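Long-range contact in exopolysaccharide biosynthesis protein (Pantoea stewartii subsp. stewartii DC283, PDB 6TGF), which modifies the glycan biofilm, probably by hydrolysing exopolysaccharide, as a trimeric enzyme with a phage tailspike-like parallel beta-helix fold: residues 303-308 with 362-367. Sequence-based numbering, arbitrary orientation.
Sequences GYFPAT and CLRFNN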
loop_
_atom_site.group_PDB
_atom_site.type_symbol
_atom_site.label_atom_id
_atom_site.label_comp_id
_atom_site.label_asym_id
_atom_site.label_seq_id
_atom_site.Cartn_x
_atom_site.Cartn_y
_atom_site.Cartn_z
ATOM N N GLY B 303 8.975 12.566 4.940
ATOM C CA GLY B 303 8.709 11.671 3.797
ATOM C C GLY B 303 9.958 11.381 2.981
ATOM O O GLY B 303 10.192 10.194 2.667
ATOM N N TYR B 304 10.741 12.417 2.657
ATOM C CA TYR B 304 11.839 12.370 1.654
ATOM C C TYR B 304 13.180 12.089 2.336
ATOM O O TYR B 304 13.769 11.021 2.067
ATOM C CB TYR B 304 11.873 13.672 0.850
ATOM C CG TYR B 304 10.611 13.922 0.066
ATOM C CD1 TYR B 304 10.272 13.115 -1.009
ATOM C CD2 TYR B 304 9.741 14.943 0.413
ATOM C CE1 TYR B 304 9.107 13.323 -1.730
ATOM C CE2 TYR B 304 8.572 15.166 -0.299
ATOM C CZ TYR B 304 8.255 14.353 -1.372
ATOM O OH TYR B 304 7.108 14.567 -2.078
ATOM N N PHE B 305 13.645 13.015 3.180
ATOM C CA PHE B 305 15.021 13.029 3.742
ATOM C C PHE B 305 14.976 12.739 5.239
ATOM O O PHE B 305 14.484 13.555 6.016
ATOM C CB PHE B 305 15.701 14.357 3.410
ATOM C CG PHE B 305 15.837 14.594 1.928
ATOM C CD1 PHE B 305 16.785 13.911 1.184
ATOM C CD2 PHE B 305 14.990 15.468 1.267
ATOM C CE1 PHE B 305 16.899 14.117 -0.183
ATOM C CE2 PHE B 305 15.105 15.671 -0.100
ATOM C CZ PHE B 305 16.060 14.997 -0.823
ATOM N N PRO B 306 15.467 11.556 5.676
ATOM C CA PRO B 306 15.669 11.275 7.099
ATOM C C PRO B 306 16.563 12.316 7.789
ATOM O O PRO B 306 17.438 12.861 7.139
ATOM C CB PRO B 306 16.358 9.903 7.110
ATOM C CG PRO B 306 15.943 9.259 5.805
ATOM C CD PRO B 306 15.806 10.405 4.825
ATOM N N ALA B 307 16.331 12.548 9.085
ATOM C CA ALA B 307 17.041 13.552 9.913
ATOM C C ALA B 307 18.310 12.947 10.531
ATOM O O ALA B 307 18.995 13.672 11.276
ATOM C CB ALA B 307 16.114 14.086 10.976
ATOM N N THR B 308 18.615 11.676 10.238
ATOM C CA THR B 308 19.834 10.966 10.709
ATOM C C THR B 308 20.649 10.491 9.500
ATOM O O THR B 308 20.085 9.757 8.662
ATOM C CB THR B 308 19.476 9.791 11.628
ATOM O OG1 THR B 308 18.746 10.311 12.739
ATOM C CG2 THR B 308 20.690 9.036 12.125
ATOM N N CYS B 362 12.112 4.341 4.513
ATOM C CA CYS B 362 12.749 5.685 4.489
ATOM C C CYS B 362 14.272 5.540 4.600
ATOM O O CYS B 362 14.839 5.976 5.620
ATOM C CB CYS B 362 12.184 6.556 5.603
ATOM S SG CYS B 362 10.390 6.780 5.476
ATOM N N LEU B 363 14.897 4.940 3.581
ATOM C CA LEU B 363 16.364 4.703 3.496
ATOM C C LEU B 363 16.919 5.403 2.250
ATOM O O LEU B 363 16.377 5.165 1.155
ATOM C CB LEU B 363 16.634 3.195 3.427
ATOM C CG LEU B 363 16.015 2.342 4.535
ATOM C CD1 LEU B 363 16.327 0.870 4.311
ATOM C CD2 LEU B 363 16.496 2.781 5.910
ATOM N N ARG B 364 17.956 6.230 2.415
ATOM C CA ARG B 364 18.709 6.863 1.298
ATOM C C ARG B 364 20.126 6.281 1.264
ATOM O O ARG B 364 20.803 6.319 2.308
ATOM C CB ARG B 364 18.746 8.387 1.449
ATOM C CG ARG B 364 17.403 9.068 1.223
ATOM C CD ARG B 364 17.528 10.555 0.933
ATOM N NE ARG B 364 17.292 10.901 -0.468
ATOM C CZ ARG B 364 16.093 10.975 -1.045
ATOM N NH1 ARG B 364 14.995 10.714 -0.354
ATOM N NH2 ARG B 364 15.992 11.305 -2.322
ATOM N N PHE B 365 20.542 5.751 0.110
ATOM C CA PHE B 365 21.910 5.228 -0.149
ATOM C C PHE B 365 22.633 6.178 -1.112
ATOM O O PHE B 365 22.359 6.131 -2.325
ATOM C CB PHE B 365 21.840 3.798 -0.695
ATOM C CG PHE B 365 21.043 2.849 0.162
ATOM C CD1 PHE B 365 21.509 2.458 1.408
ATOM C CD2 PHE B 365 19.825 2.350 -0.274
ATOM C CE1 PHE B 365 20.773 1.587 2.198
ATOM C CE2 PHE B 365 19.092 1.478 0.517
ATOM C CZ PHE B 365 19.567 1.099 1.751
ATOM N N ASN B 366 23.518 7.023 -0.574
ATOM C CA ASN B 366 24.318 8.013 -1.345
ATOM C C ASN B 366 25.772 7.538 -1.413
ATOM O O ASN B 366 26.377 7.356 -0.342
ATOM C CB ASN B 366 24.241 9.411 -0.726
ATOM C CG ASN B 366 22.836 9.973 -0.689
ATOM O OD1 ASN B 366 22.033 9.712 -1.582
ATOM N ND2 ASN B 366 22.534 10.753 0.335
ATOM N N ASN B 367 26.299 7.339 -2.626
ATOM C CA ASN B 367 27.739 7.070 -2.893
ATOM C C ASN B 367 28.193 5.836 -2.106
ATOM O O ASN B 367 29.274 5.895 -1.488
ATOM C CB ASN B 367 28.604 8.288 -2.549
ATOM C CG ASN B 367 27.992 9.593 -3.009
ATOM O OD1 ASN B 367 27.993 9.899 -4.200
ATOM N ND2 ASN B 367 27.471 10.369 -2.073
#
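The backbone carbonyl of Y304 takes a hydrogen bond from the guanidinium of R364: Y304 O sits at the guanidinium edge, near its plane, 2.7 Å from R364 NH1; the bond is weak, since the N-H...O angle is only 125°. Arginine suits this place because its long chain can leave the strand, and the bend at chi3 (106°) brings NE beside the CD1–CE1 edge of F305, while NH1 lies over one face of the ring. CE1 stands 3.3 Å from R364 NE, and CD1 meets the methylene R364 CD at 3.4 Å. F305 CE1 lies over one face of the guanidinium, offset toward the rim, and the two planes are 44° apart, which makes this oblique packing and not a parallel stack. In the tailspike-like parallel beta-helix, residues 303-308 belong to the loop between strands 290-296 and 308-311, while R364 sits on strand 356-366, so the contact ties an earlier loop to the wall of the solenoid. Y387 of strand 380-389 makes the cation-pi contact with R364. P306, whose ring restricts phi and offers a compact apolar surface, crosses the R364 side chain at about a right angle and puts CG 3.5 Å from C362 O, where the chain turns from one face of the beta-helix to the next. F305 also meets W326 of the second subunit edge-to-face, and Y304's ring meets the same tryptophan, which brings this loop into the trimer interface.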